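Long-range contacts in beta-glucuronidase (PDB 6U7J), which hydrolyses beta-D-glucuronides, probably including estrogen glucuronides in the gut, as a bacterial glycoside hydrolase of family 2: residues B[203-208]-B[280-285]; B[212-217]-B[249-254]; B[255-260]-B[356-361]. All coordinates share one frame; numbering follows the deposited sequence.

Contact 1 (B[203-208]-B[280-285]); sequences VRTTVD and FGIRTI
In the immunoglobulin-like beta-sandwich domain of this family 2 glycoside hydrolase, strand 198-208 borders a three-stranded sheet, and the chain that leaves the last strand of the four-stranded sheet, 274-280, passes over it on its way to the TIM barrel. The two segments run about 41° apart and share no hydrogen bond; side-chain packing carries the contact, and 335 Å² is buried in all. Val203, Thr205 and Val207, every second residue of the strand, point at the other segment and make up the contacting row. At the N-terminal end of the row, Val203 sets CG1 anti to its backbone N (chi1 -172°), which lays that methyl over one face of the Phe280 ring as a CH-pi contact, 4.1 Å from CG1 to the ring centroid and offset toward the rim. Phe280 has its CG in the crowded position between its own N and carbonyl carbon, and the ring stands up against the strand. The same ring is approached obliquely by Thr205 CG2, 4.1 Å from Phe280 CE2. That methyl also meets the side of Ile282, with Thr205 CG2 3.9 Å from Ile282 CG1. Thr205 OG1 faces the backbone at Arg283, but its 3.7 Å from Arg283 N is packing distance. Arg283 itself turns its CB away from the strand and gives NE to the carbonyl of Pro407, so its charged end is held on the barrel side; its guanidinium has Ile285 CD1 over the centre of one face. Farther along, Thr284 is fixed through its backbone N by the side chain of Asn295. The row finishes at Val207, whose CG2 fits between two methyls, 3.7 Å from Ile282 CG2 and 3.7 Å from Thr284 CG2.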
loop_
_atom_site.group_PDB
_atom_site.type_symbol
_atom_site.label_atom_id
_atom_site.label_comp_id
_atom_site.label_asym_id
_atom_site.label_seq_id
_atom_site.Cartn_x
_atom_site.Cartn_y
_atom_site.Cartn_z
ATOM N N VAL B 203 -30.269 -34.894 -21.107
ATOM C CA VAL B 203 -29.567 -36.134 -20.786
ATOM C C VAL B 203 -29.594 -36.332 -19.279
ATOM O O VAL B 203 -29.352 -35.386 -18.518
ATOM C CB VAL B 203 -28.116 -36.126 -21.304
ATOM C CG1 VAL B 203 -27.479 -37.496 -21.136
ATOM C CG2 VAL B 203 -28.076 -35.699 -22.769
ATOM N N ARG B 204 -29.931 -37.549 -18.856
ATOM C CA ARG B 204 -29.816 -37.997 -17.476
ATOM C C ARG B 204 -29.122 -39.346 -17.481
ATOM O O ARG B 204 -29.305 -40.145 -18.405
ATOM C CB ARG B 204 -31.180 -38.074 -16.788
ATOM C CG ARG B 204 -31.987 -36.787 -16.978
ATOM C CD ARG B 204 -33.293 -36.744 -16.190
ATOM N NE ARG B 204 -34.351 -37.609 -16.744
ATOM C CZ ARG B 204 -34.797 -37.632 -18.007
ATOM N NH1 ARG B 204 -34.313 -36.816 -18.941
ATOM N NH2 ARG B 204 -35.762 -38.486 -18.336
ATOM N N THR B 205 -28.290 -39.581 -16.475
ATOM C CA THR B 205 -27.505 -40.798 -16.422
ATOM C C THR B 205 -27.758 -41.523 -15.110
ATOM O O THR B 205 -28.056 -40.905 -14.082
ATOM C CB THR B 205 -25.999 -40.505 -16.588
ATOM O OG1 THR B 205 -25.547 -39.639 -15.534
ATOM C CG2 THR B 205 -25.729 -39.837 -17.935
ATOM N N THR B 206 -27.677 -42.847 -15.174
ATOM C CA THR B 206 -27.619 -43.710 -14.007
ATOM C C THR B 206 -26.415 -44.627 -14.173
ATOM O O THR B 206 -25.822 -44.717 -15.251
ATOM C CB THR B 206 -28.905 -44.535 -13.829
ATOM O OG1 THR B 206 -29.139 -45.319 -15.003
ATOM C CG2 THR B 206 -30.104 -43.627 -13.585
ATOM N N VAL B 207 -26.030 -45.296 -13.091
ATOM C CA VAL B 207 -24.892 -46.204 -13.119
ATOM C C VAL B 207 -25.291 -47.499 -12.433
ATOM O O VAL B 207 -25.745 -47.478 -11.286
ATOM C CB VAL B 207 -23.653 -45.604 -12.432
ATOM C CG1 VAL B 207 -22.581 -46.667 -12.270
ATOM C CG2 VAL B 207 -23.127 -44.434 -13.232
ATOM N N ASP B 208 -25.121 -48.621 -13.130
ATOM C CA ASP B 208 -25.308 -49.946 -12.542
ATOM C C ASP B 208 -23.942 -50.631 -12.472
ATOM O O ASP B 208 -23.421 -51.105 -13.482
ATOM C CB ASP B 208 -26.319 -50.776 -13.318
ATOM C CG ASP B 208 -26.938 -51.860 -12.464
ATOM O OD1 ASP B 208 -26.324 -52.191 -11.418
ATOM O OD2 ASP B 208 -28.026 -52.368 -12.815
ATOM N N PHE B 280 -21.377 -34.375 -22.276
ATOM C CA PHE B 280 -22.069 -34.667 -21.025
ATOM C C PHE B 280 -21.208 -35.616 -20.205
ATOM O O PHE B 280 -20.226 -36.183 -20.697
ATOM C CB PHE B 280 -23.478 -35.234 -21.264
ATOM C CG PHE B 280 -23.499 -36.659 -21.766
ATOM C CD1 PHE B 280 -23.403 -36.935 -23.125
ATOM C CD2 PHE B 280 -23.641 -37.719 -20.877
ATOM C CE1 PHE B 280 -23.427 -38.251 -23.595
ATOM C CE2 PHE B 280 -23.661 -39.047 -21.341
ATOM C CZ PHE B 280 -23.555 -39.312 -22.701
ATOM N N GLY B 281 -21.570 -35.760 -18.936
ATOM C CA GLY B 281 -20.808 -36.587 -18.022
ATOM C C GLY B 281 -21.694 -37.577 -17.300
ATOM O O GLY B 281 -22.839 -37.284 -16.958
ATOM N N ILE B 282 -21.142 -38.760 -17.057
ATOM C CA ILE B 282 -21.845 -39.794 -16.306
ATOM C C ILE B 282 -21.347 -39.762 -14.871
ATOM O O ILE B 282 -20.159 -40.008 -14.611
ATOM C CB ILE B 282 -21.648 -41.186 -16.925
ATOM C CG1 ILE B 282 -22.068 -41.178 -18.402
ATOM C CG2 ILE B 282 -22.424 -42.228 -16.111
ATOM C CD1 ILE B 282 -21.658 -42.424 -19.170
ATOM N N ARG B 283 -22.254 -39.474 -13.943
ATOM C CA ARG B 283 -21.915 -39.427 -12.529
ATOM C C ARG B 283 -23.200 -39.389 -11.728
ATOM O O ARG B 283 -24.193 -38.798 -12.158
ATOM C CB ARG B 283 -21.050 -38.201 -12.187
ATOM C CG ARG B 283 -21.651 -36.857 -12.599
ATOM C CD ARG B 283 -22.219 -36.142 -11.401
ATOM N NE ARG B 283 -22.928 -34.907 -11.735
ATOM C CZ ARG B 283 -24.224 -34.856 -12.031
ATOM N NH1 ARG B 283 -24.944 -35.974 -12.070
ATOM N NH2 ARG B 283 -24.799 -33.692 -12.299
ATOM N N THR B 284 -23.163 -39.999 -10.549
ATOM C CA THR B 284 -24.328 -40.085 -9.685
ATOM C C THR B 284 -24.158 -39.207 -8.457
ATOM O O THR B 284 -23.042 -38.979 -7.982
ATOM C CB THR B 284 -24.570 -41.520 -9.227
ATOM O OG1 THR B 284 -23.511 -41.906 -8.334
ATOM C CG2 THR B 284 -24.598 -42.455 -10.416
ATOM N N ILE B 285 -25.295 -38.763 -7.926
ATOM C CA ILE B 285 -25.366 -37.958 -6.720
ATOM C C ILE B 285 -26.334 -38.616 -5.763
ATOM O O ILE B 285 -27.470 -38.907 -6.144
ATOM C CB ILE B 285 -25.853 -36.530 -7.000
ATOM C CG1 ILE B 285 -25.005 -35.850 -8.065
ATOM C CG2 ILE B 285 -25.920 -35.746 -5.683
ATOM C CD1 ILE B 285 -25.588 -34.524 -8.490
#

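Contact 2 (B[212-217]-B[249-254]); sequences GMVHYE and VLVKDA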
loop_
_atom_site.group_PDB
_atom_site.type_symbol
_atom_site.label_atom_id
_atom_site.label_comp_id
_atom_site.label_asym_id
_atom_site.label_seq_id
_atom_site.Cartn_x
_atom_site.Cartn_y
_atom_site.Cartn_z
ATOM N N GLY B 212 -22.965 -47.655 -17.598
ATOM C CA GLY B 212 -23.746 -46.430 -17.598
ATOM C C GLY B 212 -25.015 -46.585 -18.417
ATOM O O GLY B 212 -25.017 -47.245 -19.457
ATOM N N MET B 213 -26.096 -45.982 -17.928
ATOM C CA MET B 213 -27.366 -45.912 -18.647
ATOM C C MET B 213 -27.620 -44.450 -19.018
ATOM O O MET B 213 -28.012 -43.644 -18.167
ATOM C CB MET B 213 -28.515 -46.471 -17.806
ATOM C CG MET B 213 -28.746 -47.992 -17.889
ATOM S SD MET B 213 -28.670 -48.774 -19.530
ATOM C CE MET B 213 -29.750 -47.727 -20.497
ATOM N N VAL B 214 -27.415 -44.111 -20.288
ATOM C CA VAL B 214 -27.633 -42.753 -20.772
ATOM C C VAL B 214 -29.071 -42.643 -21.267
ATOM O O VAL B 214 -29.429 -43.224 -22.295
ATOM C CB VAL B 214 -26.642 -42.377 -21.878
ATOM C CG1 VAL B 214 -26.925 -40.956 -22.369
ATOM C CG2 VAL B 214 -25.227 -42.495 -21.376
ATOM N N HIS B 215 -29.895 -41.908 -20.525
ATOM C CA HIS B 215 -31.245 -41.560 -20.950
ATOM C C HIS B 215 -31.188 -40.207 -21.645
ATOM O O HIS B 215 -30.754 -39.221 -21.039
ATOM C CB HIS B 215 -32.207 -41.482 -19.762
ATOM C CG HIS B 215 -32.265 -42.722 -18.927
ATOM N ND1 HIS B 215 -31.146 -43.294 -18.359
ATOM C CD2 HIS B 215 -33.315 -43.486 -18.543
ATOM C CE1 HIS B 215 -31.503 -44.367 -17.674
ATOM N NE2 HIS B 215 -32.813 -44.503 -17.766
ATOM N N TYR B 216 -31.629 -40.146 -22.898
ATOM C CA TYR B 216 -31.641 -38.884 -23.622
ATOM C C TYR B 216 -33.005 -38.647 -24.245
ATOM O O TYR B 216 -33.768 -39.580 -24.495
ATOM C CB TYR B 216 -30.548 -38.831 -24.697
ATOM C CG TYR B 216 -30.791 -39.701 -25.907
ATOM C CD1 TYR B 216 -31.622 -39.280 -26.941
ATOM C CD2 TYR B 216 -30.162 -40.932 -26.034
ATOM C CE1 TYR B 216 -31.842 -40.078 -28.051
ATOM C CE2 TYR B 216 -30.367 -41.731 -27.143
ATOM C CZ TYR B 216 -31.206 -41.300 -28.146
ATOM O OH TYR B 216 -31.416 -42.093 -29.244
ATOM N N GLU B 217 -33.288 -37.372 -24.509
ATOM C CA GLU B 217 -34.539 -36.946 -25.125
ATOM C C GLU B 217 -34.254 -35.714 -25.971
ATOM O O GLU B 217 -33.737 -34.712 -25.462
ATOM C CB GLU B 217 -35.602 -36.651 -24.069
ATOM C CG GLU B 217 -36.925 -36.167 -24.637
ATOM C CD GLU B 217 -37.970 -35.958 -23.551
ATOM O OE1 GLU B 217 -39.108 -35.550 -23.873
ATOM O OE2 GLU B 217 -37.644 -36.205 -22.368
ATOM N N VAL B 249 -29.845 -45.896 -23.586
ATOM C CA VAL B 249 -28.830 -46.773 -24.158
ATOM C C VAL B 249 -27.692 -46.986 -23.170
ATOM O O VAL B 249 -27.462 -46.197 -22.246
ATOM C CB VAL B 249 -28.281 -46.251 -25.501
ATOM C CG1 VAL B 249 -29.425 -46.006 -26.490
ATOM C CG2 VAL B 249 -27.475 -44.996 -25.289
ATOM N N LEU B 250 -26.953 -48.066 -23.411
ATOM C CA LEU B 250 -25.971 -48.620 -22.492
ATOM C C LEU B 250 -24.566 -48.144 -22.842
ATOM O O LEU B 250 -24.193 -48.076 -24.017
ATOM C CB LEU B 250 -26.017 -50.151 -22.544
ATOM C CG LEU B 250 -25.263 -51.020 -21.538
ATOM C CD1 LEU B 250 -25.447 -50.514 -20.115
ATOM C CD2 LEU B 250 -25.734 -52.469 -21.668
ATOM N N VAL B 251 -23.788 -47.823 -21.813
ATOM C CA VAL B 251 -22.378 -47.482 -21.952
ATOM C C VAL B 251 -21.635 -48.411 -21.004
ATOM O O VAL B 251 -21.543 -48.140 -19.799
ATOM C CB VAL B 251 -22.096 -46.009 -21.634
ATOM C CG1 VAL B 251 -20.679 -45.627 -22.048
ATOM C CG2 VAL B 251 -23.111 -45.122 -22.329
ATOM N N LYS B 252 -21.129 -49.521 -21.528
ATOM C CA LYS B 252 -20.490 -50.508 -20.673
ATOM C C LYS B 252 -19.086 -50.044 -20.311
ATOM O O LYS B 252 -18.396 -49.404 -21.108
ATOM C CB LYS B 252 -20.454 -51.879 -21.357
ATOM C CG LYS B 252 -21.733 -52.716 -21.159
ATOM C CD LYS B 252 -21.464 -54.023 -20.402
ATOM C CE LYS B 252 -22.765 -54.719 -19.971
ATOM N NZ LYS B 252 -23.247 -55.768 -20.928
ATOM N N ASP B 253 -18.673 -50.362 -19.087
ATOM C CA ASP B 253 -17.375 -49.929 -18.567
ATOM C C ASP B 253 -17.222 -48.411 -18.697
ATOM O O ASP B 253 -16.197 -47.898 -19.151
ATOM C CB ASP B 253 -16.228 -50.672 -19.264
ATOM C CG ASP B 253 -16.303 -52.190 -19.064
ATOM O OD1 ASP B 253 -15.904 -52.937 -19.987
ATOM O OD2 ASP B 253 -16.763 -52.638 -17.987
ATOM N N ALA B 254 -18.271 -47.694 -18.285
ATOM C CA ALA B 254 -18.353 -46.248 -18.472
ATOM C C ALA B 254 -17.303 -45.514 -17.644
ATOM O O ALA B 254 -17.204 -45.719 -16.431
ATOM C CB ALA B 254 -19.748 -45.752 -18.093
#
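Strands 212-217 and 249-251 run antiparallel, their axes 4.7 Å apart at closest approach and 143° between directions, and four backbone hydrogen bonds join them in two reciprocal pairs. Gly212 and Val251 form one hydrogen-bonded pair: Gly212 N reaches Val251 O at 2.7 Å, almost straight at 176°, and Val251 N returns to Gly212 O in the carbonyl plane. Val214 and Val249 form the other, in which Val214 N lies nearly along the C=O axis of Val249 at 2.9 Å from its O. Between them, Met213 and Leu250 make a non-hydrogen-bonded pair on one face of the sheet. Met213 is bent at chi2 and chi3, so it curls back over the neighbouring strand: CE comes to 3.3 Å from Val249 O, while SD touches Leu250 CD1 at 3.7 Å. His215, on that same face, points ND1 back at Met213 O, a bent bond of 3.2 Å with the oxygen in the ring plane but the donor well above the carbonyl plane. On the other face Val214 CG2 meets Val251 CG2 at 3.5 Å, and Ala254 CB packs beside the backbone of Gly212. This valine face looks into the sandwich, where Ile231 of strand 227-232 meets Val214 and Val249 and Tyr265 of strand 265-271 meets Val251 and Ala254, while strand 198-208 flanks 212-217 along its other edge.

Contact 3 (B[255-260]-B[356-361]); sequences QLWQPG and GIVVID
Trp257 reaches across to the barrel with the six-membered end of its indole, while Pro259 runs alongside Val358 in the same direction. With CG anti to the backbone N (chi1 -173°), the tryptophan extends its ring so that CZ2 comes to 3.6 Å from Gly356 CA. Its CH2 corner has Ile357 O at the edge, in the ring plane, 3.8 Å away. On the same long side of the indole as CZ2, NE1 gives a hydrogen bond to the carbonyl O of Asp353 in helix 346-355, which helps to hold the ring in this rotation. Pro259 offers both CB and CG to a single methyl, Val358 CG2, with CB at 4.0 Å; the first torsion of Val358 puts CG2 beside its own backbone N.

One hydrogen bond joins the two backbones: Gly260 N meets Gly356 O at 2.8 Å and 175°, in the carbonyl plane and on a lone pair. Pro259 CA approaches that oxygen as well, a CA-H...O contact of 3.4 Å. The positive phi of Gly356 (74°) suits glycine, and its bare CA lets Gly260 N and Gln258 O come close.

Gly356 is the first residue to leave helical geometry after helix 346-355, and strand 358-362 begins two residues on. The loop of the sandwich domain therefore packs on an alpha-to-beta turn of the (beta/alpha)8 TIM barrel, at the N-terminal end of a parallel barrel strand.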
loop_
_atom_site.group_PDB
_atom_site.type_symbol
_atom_site.label_atom_id
_atom_site.label_comp_id
_atom_site.label_asym_id
_atom_site.label_seq_id
_atom_site.Cartn_x
_atom_site.Cartn_y
_atom_site.Cartn_z
ATOM N N GLN B 255 -16.523 -44.659 -18.302
ATOM C CA GLN B 255 -15.602 -43.772 -17.603
ATOM C C GLN B 255 -16.398 -42.681 -16.900
ATOM O O GLN B 255 -17.055 -41.865 -17.552
ATOM C CB GLN B 255 -14.602 -43.163 -18.582
ATOM C CG GLN B 255 -13.860 -44.173 -19.437
ATOM C CD GLN B 255 -12.850 -44.979 -18.643
ATOM O OE1 GLN B 255 -11.919 -44.427 -18.054
ATOM N NE2 GLN B 255 -13.030 -46.294 -18.624
ATOM N N LEU B 256 -16.343 -42.670 -15.575
ATOM C CA LEU B 256 -17.196 -41.788 -14.801
ATOM C C LEU B 256 -16.636 -40.373 -14.779
ATOM O O LEU B 256 -15.429 -40.149 -14.920
ATOM C CB LEU B 256 -17.356 -42.317 -13.373
ATOM C CG LEU B 256 -18.146 -43.630 -13.241
ATOM C CD1 LEU B 256 -18.375 -43.996 -11.786
ATOM C CD2 LEU B 256 -19.469 -43.536 -13.979
ATOM N N TRP B 257 -17.535 -39.409 -14.632
ATOM C CA TRP B 257 -17.124 -38.030 -14.424
ATOM C C TRP B 257 -16.811 -37.874 -12.940
ATOM O O TRP B 257 -17.699 -38.016 -12.088
ATOM C CB TRP B 257 -18.208 -37.062 -14.889
ATOM C CG TRP B 257 -17.790 -35.610 -14.853
ATOM C CD1 TRP B 257 -17.285 -34.878 -15.884
ATOM C CD2 TRP B 257 -17.848 -34.727 -13.727
ATOM N NE1 TRP B 257 -17.032 -33.592 -15.477
ATOM C CE2 TRP B 257 -17.372 -33.473 -14.154
ATOM C CE3 TRP B 257 -18.259 -34.875 -12.396
ATOM C CZ2 TRP B 257 -17.285 -32.376 -13.305
ATOM C CZ3 TRP B 257 -18.179 -33.782 -11.553
ATOM C CH2 TRP B 257 -17.690 -32.548 -12.009
ATOM N N GLN B 258 -15.543 -37.610 -12.625
ATOM C CA GLN B 258 -15.162 -37.546 -11.225
ATOM C C GLN B 258 -14.698 -36.145 -10.855
ATOM O O GLN B 258 -14.064 -35.468 -11.677
ATOM C CB GLN B 258 -14.035 -38.548 -10.907
ATOM C CG GLN B 258 -14.390 -40.007 -11.214
ATOM C CD GLN B 258 -15.117 -40.713 -10.073
ATOM O OE1 GLN B 258 -15.689 -40.073 -9.177
ATOM N NE2 GLN B 258 -15.104 -42.045 -10.106
ATOM N N PRO B 259 -15.009 -35.681 -9.643
ATOM C CA PRO B 259 -14.393 -34.447 -9.139
ATOM C C PRO B 259 -12.882 -34.524 -9.283
ATOM O O PRO B 259 -12.261 -35.516 -8.910
ATOM C CB PRO B 259 -14.819 -34.410 -7.667
ATOM C CG PRO B 259 -16.053 -35.275 -7.605
ATOM C CD PRO B 259 -15.860 -36.340 -8.635
ATOM N N GLY B 260 -12.292 -33.487 -9.876
ATOM C CA GLY B 260 -10.863 -33.472 -10.108
ATOM C C GLY B 260 -10.389 -34.312 -11.274
ATOM O O GLY B 260 -9.209 -34.217 -11.643
ATOM N N GLY B 356 -13.350 -30.785 -14.077
ATOM C CA GLY B 356 -13.823 -31.605 -12.980
ATOM C C GLY B 356 -14.111 -30.852 -11.702
ATOM O O GLY B 356 -13.949 -31.417 -10.612
ATOM N N ILE B 357 -14.551 -29.593 -11.795
ATOM C CA ILE B 357 -14.847 -28.783 -10.617
ATOM C C ILE B 357 -16.330 -28.907 -10.290
ATOM O O ILE B 357 -17.186 -28.866 -11.176
ATOM C CB ILE B 357 -14.435 -27.315 -10.843
ATOM C CG1 ILE B 357 -12.907 -27.192 -10.986
ATOM C CG2 ILE B 357 -14.929 -26.422 -9.702
ATOM C CD1 ILE B 357 -12.446 -25.927 -11.746
ATOM N N VAL B 358 -16.641 -29.054 -9.020
ATOM C CA VAL B 358 -18.018 -29.236 -8.576
ATOM C C VAL B 358 -18.623 -27.869 -8.281
ATOM O O VAL B 358 -17.972 -27.012 -7.681
ATOM C CB VAL B 358 -18.060 -30.160 -7.346
ATOM C CG1 VAL B 358 -19.414 -30.145 -6.711
ATOM C CG2 VAL B 358 -17.668 -31.581 -7.754
ATOM N N VAL B 359 -19.865 -27.644 -8.710
ATOM C CA VAL B 359 -20.445 -26.309 -8.695
ATOM C C VAL B 359 -21.811 -26.361 -8.021
ATOM O O VAL B 359 -22.594 -27.289 -8.248
ATOM C CB VAL B 359 -20.534 -25.737 -10.128
ATOM C CG1 VAL B 359 -21.272 -24.424 -10.168
ATOM C CG2 VAL B 359 -19.146 -25.566 -10.707
ATOM N N ILE B 360 -22.071 -25.391 -7.152
ATOM C CA ILE B 360 -23.413 -25.099 -6.668
ATOM C C ILE B 360 -23.921 -23.932 -7.507
ATOM O O ILE B 360 -23.347 -22.839 -7.470
ATOM C CB ILE B 360 -23.422 -24.760 -5.166
ATOM C CG1 ILE B 360 -22.888 -25.915 -4.323
ATOM C CG2 ILE B 360 -24.835 -24.413 -4.691
ATOM C CD1 ILE B 360 -22.670 -25.522 -2.852
ATOM N N ASP B 361 -24.979 -24.169 -8.274
ATOM C CA ASP B 361 -25.538 -23.215 -9.231
ATOM C C ASP B 361 -26.699 -22.442 -8.604
ATOM O O ASP B 361 -27.672 -23.049 -8.132
ATOM C CB ASP B 361 -26.015 -23.981 -10.464
ATOM C CG ASP B 361 -25.864 -23.209 -11.757
ATOM O OD1 ASP B 361 -25.651 -21.969 -11.747
ATOM O OD2 ASP B 361 -26.001 -23.866 -12.804
#

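How the contacts relate
From the N terminus, strand 198-208 comes first and turns directly into 211-220, so contacts 1 and 2 share a sheet: Arg204 O and Thr206 O probably accept hydrogen bonds from His215 N and Met213 N. Contact 2 closes a loop of 31 residues, wholly within the 71-residue span that contact 1 closes. Segment 255-260 follows contact 2 immediately in sequence and also lies within that span, but its partner at 356-361 lies beyond it, so contact 3 crosses contact 1. The two meet where Trp257 N probably bonds to Ile282 O. Contact 3 bridges the beta-sandwich and the TIM barrel, and contact 1 holds the chain that connects them against the sandwich.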